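Local coordinates for protein 3-ketosteroid-delta4-5alpha-dehydrogenase (Rhodococcus jostii, PDB 4AT2) that catalyses, with bound FAD, the introduction of a double bond at the 4,5 position of 3-ketosteroids, probably as a step of steroid breakdown, at residues A[136-139]-A[140-144]; A[93-96]-A[97-101]; A[109-112]-A[113-117]. All blocks are in the same frame, centred on the assembly; numbering follows the deposited sequence. Where two conformers were deposited one is given.

Interaction 1: residues A[136-139]-A[140-144]; sequences YNWL and VDCGV
Cys142 places its sulfur over the indole of Trp138, one turn earlier, a Cys sulfur-aromatic contact at the C-terminal end of helix 132-141. Traced outward, Cys142 CB first lies 3.5 Å from Leu139 O. SG then turns anti to its own carbonyl carbon (chi1 -73°) and stands 3.8 Å from the centroid of the Trp138 six-membered ring, only 7° off the ring normal, so the approach is nearly vertical. The same indole face carries a water that donates to Trp138 O; its further link to Asp141 OD2 belongs to one of two conformers of that side chain and is therefore doubtful.

A second i to i+4 face contact lies two residues earlier: Val140 CG2 sits above the rim of the Tyr136 ring, 3.6 Å from Tyr136 CE2, as a CH-pi contact. The chain then leaves the helix by a Schellman motif. Gly143, at positive phi, donates to Val140 O, while Val144 N reaches back to Leu139 O at 3.1 Å. That wrap brings Val144 CG2 to 4.2 Å from Leu139 CB, an apolar contact across the helix end.

Around this terminus, Trp138 packs on Ile58, Glu59 and Arg62 of helix 51-62 and makes a cation-pi contact with Arg500 of helix 490-507. With an alanine in place of Trp138, the Cys142 sulfur would probably lose its aromatic partner and Arg500 its cation-pi face, with a gap left against helix 51-62. Leu139, Cys142 and Val144 rest on helix 202-214, whereas Tyr136 and Asn137 meet helix 94-98.

Interaction 2: residues A[93-96]-A[97-101]; sequences TPLQ and KACGF
The Phe101 ring has Gln96 O and Cys99 CB at its edge, Cys99 CB in the ring plane, while the ring of Phe150 meets it with the planes at about 50°. The other flat group, the Gln96 amide, works through its edge: OE1 takes Thr93 N in the amide plane on a lone pair, at 3.0 Å. This bond is half of a capping box that starts the short helix 94-98. The reciprocal half runs from Gln96 N to Thr93 OG1, also 3.0 Å and nearly straight at 172°. Gly92 N gives OE1 a second donor, and NE2 donates to Pro183 O and Asp103 OD2, so the buried amide is gripped by four bonds that fix its rotation. Thr93 OG1 is further bonded to His186 NE2.

The other end of the helix closes in a Schellman motif. Gly100, at a positive phi, bonds back to Lys97 O, and Phe101 N donates to Gln96 O at 2.9 Å from above the carbonyl plane. The same oxygen receives a weak bond from Cys99 N. Gln96 therefore serves both ends of this single-turn helix, its side chain in the N-terminal cap and its carbonyl in the C-terminal one.

On the face turned to Tyr136 and Leu164, Leu95 has chi1 at -145°, away from a staggered value, and this places its CD2 branch 3.6 Å from Cys99 SG, while the same sulfur lies 3.5 Å from Leu95 O.

Interaction 3: residues A[109-112]-A[113-117]; sequences KTFM and MAALG
Phe111 bends its ring over Ala115 because chi1 of 171° swings CG to the side of the carbonyl carbon, toward the following turn, and chi2 of 79° turns one ring face to the methyl. Ala115 CB then lies 3.5 Å from Phe111 CZ and 3.9 Å from the ring centroid, a CH-pi contact displaced toward the rim. Met112 takes a different staggered position, with CG anti to its carbonyl carbon, and runs extended before folding at the last torsion (chi3 79°). That fold carries CE to 3.6 Å from Leu116 CD1, which also touches Met112 CB at 3.9 Å; base and tip thus share one methyl.

Both pairs are spaced four residues apart, and both are backed by helical bonds: Ala115 N to Phe111 O and Leu116 N to Met112 O, each 2.9 Å. Lys109 and Met113 lie side by side, CG to CG at 4.1 Å, before Lys109 NZ forms a salt bridge with Glu122 and a hydrogen bond with Thr126.

These contacts finish helix 105-115. Met112 packs on Ile125, Tyr128 and Cys129 of helix 122-130, and Phe111 and Met112 both touch Tyr88 of strand 87-88, while the Phe111 ring meets Phe175 edge-to-face. Backbone bonds join Leu116 to Ala483 and Gly117 to Gly485, with the Leu116 side chain about 10 Å from the bound steroid.

From the N terminus the chain meets interaction 2, then interaction 3, then interaction 1. Each is local, within one helix end, and closes no long loop, so the three follow in series and none nests in or crosses another. Helix 105-115 is the next helix after 94-98, yet interactions 2 and 3 stay about 10 Å apart at their nearest atoms. Interaction 1 comes back to interaction 2: Tyr136 CD2 packs 3.6 Å from Pro94 CD, and Asn137 OD1 approaches Pro94 CG at 3.5 Å. Interactions 1 and 2 thus join helix 132-141 to helix 94-98, while interaction 3 ties helix 105-115 to helix 122-130.

Interaction 1: residues A[136-139]-A[140-144]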
ATOM      1  N   TYR A 136      12.243  -8.524  27.616  1.00 10.98           N
ATOM      2  CA  TYR A 136      11.294  -8.437  28.734  1.00 11.10           C
ATOM      3  C   TYR A 136      12.076  -8.257  30.036  1.00 11.33           C
ATOM      4  O   TYR A 136      11.756  -7.396  30.841  1.00 11.29           O
ATOM      5  CB  TYR A 136      10.417  -9.692  28.832  1.00 11.05           C
ATOM      6  CG  TYR A 136       9.532  -9.691  30.069  1.00 11.25           C
ATOM      7  CD1 TYR A 136       8.322  -8.997  30.084  1.00 11.14           C
ATOM      8  CD2 TYR A 136       9.929 -10.357  31.231  1.00 11.56           C
ATOM      9  CE1 TYR A 136       7.518  -8.976  31.222  1.00 11.37           C
ATOM     10  CE2 TYR A 136       9.137 -10.339  32.375  1.00 11.78           C
ATOM     11  CZ  TYR A 136       7.929  -9.657  32.363  1.00 11.85           C
ATOM     12  OH  TYR A 136       7.138  -9.639  33.498  1.00 12.16           O
ATOM     13  N   ASN A 137      13.084  -9.103  30.230  1.00 11.59           N
ATOM     14  CA  ASN A 137      13.918  -9.060  31.424  1.00 12.25           C
ATOM     15  C   ASN A 137      14.662  -7.733  31.578  1.00 12.22           C
ATOM     16  O   ASN A 137      14.814  -7.220  32.680  1.00 12.57           O
ATOM     17  CB  ASN A 137      14.889 -10.245  31.420  1.00 12.73           C
ATOM     18  CG  ASN A 137      14.178 -11.573  31.596  1.00 13.15           C
ATOM     19  OD1 ASN A 137      13.080 -11.624  32.160  1.00 13.84           O
ATOM     20  ND2 ASN A 137      14.789 -12.653  31.107  1.00 13.23           N
ATOM     21  N   TRP A 138      15.103  -7.189  30.451  1.00 12.11           N
ATOM     22  CA  TRP A 138      15.764  -5.894  30.401  1.00 12.15           C
ATOM     23  C   TRP A 138      14.841  -4.794  30.873  1.00 12.05           C
ATOM     24  O   TRP A 138      15.242  -3.941  31.672  1.00 12.13           O
ATOM     25  CB  TRP A 138      16.250  -5.653  28.976  1.00 12.27           C
ATOM     26  CG  TRP A 138      17.103  -4.425  28.797  1.00 12.47           C
ATOM     27  CD1 TRP A 138      18.494  -4.339  28.844  1.00 12.86           C
ATOM     28  CD2 TRP A 138      16.640  -3.075  28.513  1.00 12.43           C
ATOM     29  NE1 TRP A 138      18.906  -3.056  28.611  1.00 12.92           N
ATOM     30  CE2 TRP A 138      17.842  -2.245  28.412  1.00 12.64           C
ATOM     31  CE3 TRP A 138      15.390  -2.485  28.336  1.00 12.40           C
ATOM     32  CZ2 TRP A 138      17.771  -0.886  28.137  1.00 12.78           C
ATOM     33  CZ3 TRP A 138      15.333  -1.107  28.068  1.00 12.68           C
ATOM     34  CH2 TRP A 138      16.497  -0.336  27.967  1.00 12.61           C
ATOM     35  N   LEU A 139      13.588  -4.822  30.427  1.00 11.56           N
ATOM     36  CA  LEU A 139      12.592  -3.839  30.873  1.00 11.75           C
ATOM     37  C   LEU A 139      12.320  -3.949  32.370  1.00 12.21           C
ATOM     38  O   LEU A 139      12.267  -2.935  33.084  1.00 12.45           O
ATOM     39  CB  LEU A 139      11.278  -4.003  30.098  1.00 11.35           C
ATOM     40  CG  LEU A 139      11.396  -3.693  28.609  1.00 11.02           C
ATOM     41  CD1 LEU A 139      10.143  -4.189  27.857  1.00 10.70           C
ATOM     42  CD2 LEU A 139      11.626  -2.198  28.382  1.00 11.12           C
ATOM     43  N   VAL A 140      12.158  -5.182  32.841  1.00 12.52           N
ATOM     44  CA  VAL A 140      11.958  -5.425  34.268  1.00 13.31           C
ATOM     45  C   VAL A 140      13.137  -4.876  35.076  1.00 13.99           C
ATOM     46  O   VAL A 140      12.931  -4.227  36.115  1.00 14.58           O
ATOM     47  CB  VAL A 140      11.680  -6.919  34.561  1.00 13.26           C
ATOM     48  CG1 VAL A 140      11.723  -7.196  36.061  1.00 13.69           C
ATOM     49  CG2 VAL A 140      10.324  -7.311  33.991  1.00 12.94           C
ATOM     50  N   ASP A 141      14.357  -5.113  34.594  0.50 14.21           N
ATOM     51  CA  ASP A 141      15.560  -4.625  35.268  0.50 14.81           C
ATOM     52  C   ASP A 141      15.564  -3.099  35.382  0.50 14.93           C
ATOM     53  O   ASP A 141      16.014  -2.556  36.395  0.50 15.32           O
ATOM     54  CB  ASP A 141      16.821  -5.118  34.551  0.50 14.99           C
ATOM     55  CG  ASP A 141      18.093  -4.606  35.191  0.50 15.42           C
ATOM     56  OD1 ASP A 141      18.516  -5.163  36.229  0.50 15.88           O
ATOM     57  OD2 ASP A 141      18.679  -3.649  34.648  0.50 15.61           O
ATOM     58  N   CYS A 142      15.042  -2.418  34.359  1.00 14.73           N
ATOM     59  CA  CYS A 142      14.965  -0.957  34.351  1.00 14.92           C
ATOM     60  C   CYS A 142      13.862  -0.433  35.266  1.00 15.13           C
ATOM     61  O   CYS A 142      13.719   0.777  35.434  1.00 15.56           O
ATOM     62  CB  CYS A 142      14.741  -0.428  32.931  1.00 14.92           C
ATOM     63  SG  CYS A 142      16.185  -0.525  31.848  1.00 15.64           S
ATOM     64  N   GLY A 143      13.068  -1.339  35.835  1.00 14.92           N
ATOM     65  CA  GLY A 143      12.028  -0.963  36.792  1.00 15.13           C
ATOM     66  C   GLY A 143      10.606  -0.927  36.258  1.00 14.77           C
ATOM     67  O   GLY A 143       9.699  -0.428  36.934  1.00 14.91           O
ATOM     68  N   VAL A 144      10.393  -1.457  35.053  1.00 14.18           N
ATOM     69  CA  VAL A 144       9.038  -1.552  34.508  1.00 13.82           C
ATOM     70  C   VAL A 144       8.328  -2.696  35.225  1.00 14.09           C
ATOM     71  O   VAL A 144       8.797  -3.837  35.157  1.00 14.24           O
ATOM     72  CB  VAL A 144       9.037  -1.826  32.983  1.00 13.15           C
ATOM     73  CG1 VAL A 144       7.604  -1.901  32.450  1.00 13.01           C
ATOM     74  CG2 VAL A 144       9.813  -0.742  32.240  1.00 13.05           C
TER
HETATM   75  O   HOH W   1      18.307  -3.263  32.069  1.00 14.24           O

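Interaction 2: residues A[93-96]-A[97-101]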
ATOM      1  N   THR A  93       8.365 -15.693  28.152  1.00 10.96           N
ATOM      2  CA  THR A  93       8.757 -14.712  29.174  1.00 11.01           C
ATOM      3  C   THR A  93       8.376 -15.236  30.560  1.00 11.17           C
ATOM      4  O   THR A  93       7.502 -16.098  30.672  1.00 11.28           O
ATOM      5  CB  THR A  93       8.070 -13.353  28.965  1.00 10.75           C
ATOM      6  OG1 THR A  93       6.662 -13.494  29.174  1.00 10.87           O
ATOM      7  CG2 THR A  93       8.320 -12.829  27.547  1.00 10.42           C
ATOM      8  N   PRO A  94       9.011 -14.702  31.623  1.00 11.37           N
ATOM      9  CA  PRO A  94       8.567 -15.086  32.963  1.00 11.74           C
ATOM     10  C   PRO A  94       7.077 -14.797  33.199  1.00 11.66           C
ATOM     11  O   PRO A  94       6.428 -15.514  33.959  1.00 11.88           O
ATOM     12  CB  PRO A  94       9.438 -14.220  33.869  1.00 11.99           C
ATOM     13  CG  PRO A  94      10.716 -14.094  33.096  1.00 11.86           C
ATOM     14  CD  PRO A  94      10.257 -13.911  31.671  1.00 11.56           C
ATOM     15  N   LEU A  95       6.544 -13.760  32.557  1.00 11.36           N
ATOM     16  CA  LEU A  95       5.119 -13.442  32.699  1.00 11.28           C
ATOM     17  C   LEU A  95       4.242 -14.521  32.050  1.00 10.88           C
ATOM     18  O   LEU A  95       3.269 -15.002  32.662  1.00 10.98           O
ATOM     19  CB  LEU A  95       4.809 -12.071  32.099  1.00 11.46           C
ATOM     20  CG  LEU A  95       3.727 -11.238  32.794  1.00 12.10           C
ATOM     21  CD1 LEU A  95       3.378 -10.041  31.927  1.00 11.93           C
ATOM     22  CD2 LEU A  95       2.456 -11.978  33.156  1.00 12.91           C
ATOM     23  N   GLN A  96       4.575 -14.904  30.815  1.00 10.44           N
ATOM     24  CA  GLN A  96       3.851 -15.990  30.149  1.00 10.15           C
ATOM     25  C   GLN A  96       3.880 -17.258  31.010  1.00 10.40           C
ATOM     26  O   GLN A  96       2.850 -17.885  31.213  1.00 10.19           O
ATOM     27  CB  GLN A  96       4.426 -16.295  28.761  1.00  9.93           C
ATOM     28  CG  GLN A  96       4.132 -15.218  27.719  1.00  9.49           C
ATOM     29  CD  GLN A  96       4.809 -15.522  26.394  1.00  9.33           C
ATOM     30  OE1 GLN A  96       5.992 -15.814  26.361  1.00  9.39           O
ATOM     31  NE2 GLN A  96       4.058 -15.451  25.305  1.00  9.04           N
ATOM     32  N   LYS A  97       5.056 -17.603  31.529  1.00 10.71           N
ATOM     33  CA  LYS A  97       5.207 -18.827  32.332  1.00 11.20           C
ATOM     34  C   LYS A  97       4.363 -18.754  33.610  1.00 11.26           C
ATOM     35  O   LYS A  97       3.675 -19.726  33.973  1.00 11.16           O
ATOM     36  CB  LYS A  97       6.690 -19.084  32.656  1.00 12.08           C
ATOM     37  CG  LYS A  97       7.490 -19.500  31.428  1.00 12.82           C
ATOM     38  CD  LYS A  97       8.963 -19.730  31.745  1.00 14.04           C
ATOM     39  CE  LYS A  97       9.729 -20.132  30.493  1.00 14.81           C
ATOM     40  NZ  LYS A  97       9.447 -21.522  30.022  1.00 16.35           N
ATOM     41  N   ALA A  98       4.390 -17.598  34.274  1.00 11.12           N
ATOM     42  CA  ALA A  98       3.615 -17.413  35.516  1.00 11.41           C
ATOM     43  C   ALA A  98       2.108 -17.566  35.295  1.00 11.19           C
ATOM     44  O   ALA A  98       1.373 -18.013  36.194  1.00 11.46           O
ATOM     45  CB  ALA A  98       3.925 -16.051  36.129  1.00 11.36           C
ATOM     46  N   CYS A  99       1.663 -17.205  34.095  1.00 10.96           N
ATOM     47  CA  CYS A  99       0.254 -17.299  33.700  1.00 10.76           C
ATOM     48  C   CYS A  99      -0.079 -18.624  33.012  1.00 10.54           C
ATOM     49  O   CYS A  99      -1.225 -18.872  32.654  1.00 10.40           O
ATOM     50  CB  CYS A  99      -0.128 -16.107  32.806  1.00 10.82           C
ATOM     51  SG  CYS A  99      -0.015 -14.509  33.662  1.00 11.72           S
ATOM     52  N   GLY A 100       0.931 -19.468  32.823  1.00 10.55           N
ATOM     53  CA  GLY A 100       0.714 -20.806  32.289  1.00 10.53           C
ATOM     54  C   GLY A 100       0.506 -20.873  30.791  1.00 10.13           C
ATOM     55  O   GLY A 100      -0.303 -21.664  30.311  1.00 10.03           O
ATOM     56  N   PHE A 101       1.246 -20.054  30.040  1.00 10.07           N
ATOM     57  CA  PHE A 101       1.149 -20.084  28.575  1.00 10.05           C
ATOM     58  C   PHE A 101       2.491 -20.436  27.983  1.00 10.48           C
ATOM     59  O   PHE A 101       3.463 -19.681  28.154  1.00 10.49           O
ATOM     60  CB  PHE A 101       0.670 -18.722  28.013  1.00  9.48           C
ATOM     61  CG  PHE A 101      -0.756 -18.390  28.371  1.00  9.42           C
ATOM     62  CD1 PHE A 101      -1.815 -18.841  27.579  1.00  9.18           C
ATOM     63  CD2 PHE A 101      -1.040 -17.644  29.508  1.00  9.46           C
ATOM     64  CE1 PHE A 101      -3.135 -18.535  27.903  1.00  9.21           C
ATOM     65  CE2 PHE A 101      -2.358 -17.336  29.843  1.00  9.37           C
ATOM     66  CZ  PHE A 101      -3.401 -17.788  29.045  1.00  9.36           C
TER

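Interaction 3: residues A[109-112]-A[113-117]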
ATOM      1  N   LYS A 109       7.602 -16.255  15.939  1.00  9.74           N
ATOM      2  CA  LYS A 109       7.987 -15.852  14.580  1.00  9.92           C
ATOM      3  C   LYS A 109       6.939 -16.320  13.557  1.00  9.68           C
ATOM      4  O   LYS A 109       6.539 -15.563  12.669  1.00  9.63           O
ATOM      5  CB  LYS A 109       9.385 -16.401  14.218  1.00 10.64           C
ATOM      6  CG  LYS A 109       9.770 -16.142  12.760  1.00 11.19           C
ATOM      7  CD  LYS A 109      11.062 -16.835  12.345  1.00 12.38           C
ATOM      8  CE  LYS A 109      11.197 -16.834  10.824  1.00 12.52           C
ATOM      9  NZ  LYS A 109      12.579 -17.181  10.386  1.00 13.29           N
ATOM     10  N   THR A 110       6.476 -17.560  13.705  1.00  9.58           N
ATOM     11  CA  THR A 110       5.491 -18.126  12.783  1.00  9.28           C
ATOM     12  C   THR A 110       4.223 -17.286  12.798  1.00  9.04           C
ATOM     13  O   THR A 110       3.677 -16.939  11.740  1.00  9.04           O
ATOM     14  CB  THR A 110       5.206 -19.597  13.124  1.00  9.64           C
ATOM     15  OG1 THR A 110       6.426 -20.340  12.980  1.00 10.00           O
ATOM     16  CG2 THR A 110       4.141 -20.188  12.172  1.00  9.63           C
ATOM     17  N   PHE A 111       3.779 -16.927  13.996  1.00  8.60           N
ATOM     18  CA  PHE A 111       2.614 -16.064  14.103  1.00  8.33           C
ATOM     19  C   PHE A 111       2.855 -14.705  13.441  1.00  8.36           C
ATOM     20  O   PHE A 111       2.017 -14.221  12.662  1.00  8.11           O
ATOM     21  CB  PHE A 111       2.169 -15.840  15.558  1.00  8.17           C
ATOM     22  CG  PHE A 111       1.115 -14.779  15.672  1.00  7.92           C
ATOM     23  CD1 PHE A 111      -0.214 -15.070  15.358  1.00  7.82           C
ATOM     24  CD2 PHE A 111       1.461 -13.469  15.992  1.00  7.93           C
ATOM     25  CE1 PHE A 111      -1.189 -14.084  15.410  1.00  7.74           C
ATOM     26  CE2 PHE A 111       0.493 -12.478  16.040  1.00  7.73           C
ATOM     27  CZ  PHE A 111      -0.832 -12.788  15.754  1.00  7.74           C
ATOM     28  N   MET A 112       3.972 -14.072  13.782  1.00  8.55           N
ATOM     29  CA  MET A 112       4.213 -12.698  13.330  1.00  8.72           C
ATOM     30  C   MET A 112       4.357 -12.611  11.809  1.00  8.99           C
ATOM     31  O   MET A 112       3.837 -11.686  11.195  1.00  9.12           O
ATOM     32  CB  MET A 112       5.433 -12.089  14.024  1.00  8.86           C
ATOM     33  CG  MET A 112       5.192 -11.816  15.507  1.00  8.89           C
ATOM     34  SD  MET A 112       6.641 -11.140  16.340  1.00  9.13           S
ATOM     35  CE  MET A 112       6.574  -9.414  15.845  1.00  9.00           C
ATOM     36  N   MET A 113       5.054 -13.574  11.210  1.00  9.53           N
ATOM     37  CA  MET A 113       5.205 -13.603   9.743  1.00  9.90           C
ATOM     38  C   MET A 113       3.840 -13.700   9.061  1.00  9.89           C
ATOM     39  O   MET A 113       3.586 -13.037   8.046  1.00 10.20           O
ATOM     40  CB  MET A 113       6.101 -14.772   9.296  1.00 10.69           C
ATOM     41  CG  MET A 113       7.567 -14.622   9.674  1.00 11.44           C
ATOM     42  SD  MET A 113       8.334 -13.113   9.049  1.00 12.64           S
ATOM     43  CE  MET A 113       8.221 -13.375   7.276  1.00 12.75           C
ATOM     44  N   ALA A 114       2.951 -14.510   9.634  1.00  9.74           N
ATOM     45  CA  ALA A 114       1.616 -14.700   9.064  1.00  9.65           C
ATOM     46  C   ALA A 114       0.702 -13.494   9.262  1.00  9.66           C
ATOM     47  O   ALA A 114      -0.051 -13.132   8.353  1.00 10.03           O
ATOM     48  CB  ALA A 114       0.973 -15.953   9.650  1.00  9.89           C
ATOM     49  N   ALA A 115       0.768 -12.875  10.443  1.00  9.14           N
ATOM     50  CA  ALA A 115      -0.205 -11.861  10.842  1.00  9.09           C
ATOM     51  C   ALA A 115       0.198 -10.447  10.473  1.00  8.92           C
ATOM     52  O   ALA A 115      -0.662  -9.575  10.373  1.00  9.08           O
ATOM     53  CB  ALA A 115      -0.491 -11.943  12.341  1.00  9.02           C
ATOM     54  N   LEU A 116       1.499 -10.211  10.309  1.00  8.94           N
ATOM     55  CA  LEU A 116       2.002  -8.834  10.212  1.00  8.80           C
ATOM     56  C   LEU A 116       2.521  -8.484   8.828  1.00  9.23           C
ATOM     57  O   LEU A 116       3.118  -7.422   8.643  1.00  9.03           O
ATOM     58  CB  LEU A 116       3.066  -8.553  11.285  1.00  8.82           C
ATOM     59  CG  LEU A 116       2.649  -8.877  12.727  1.00  8.72           C
ATOM     60  CD1 LEU A 116       3.801  -8.548  13.677  1.00  8.93           C
ATOM     61  CD2 LEU A 116       1.379  -8.123  13.136  1.00  8.92           C
ATOM     62  N   GLY A 117       2.265  -9.363   7.867  1.00  9.75           N
ATOM     63  CA  GLY A 117       2.636  -9.129   6.469  1.00 10.45           C
ATOM     64  C   GLY A 117       1.462  -8.560   5.686  1.00 10.77           C
ATOM     65  O   GLY A 117       0.575  -7.930   6.263  1.00 10.60           O
TER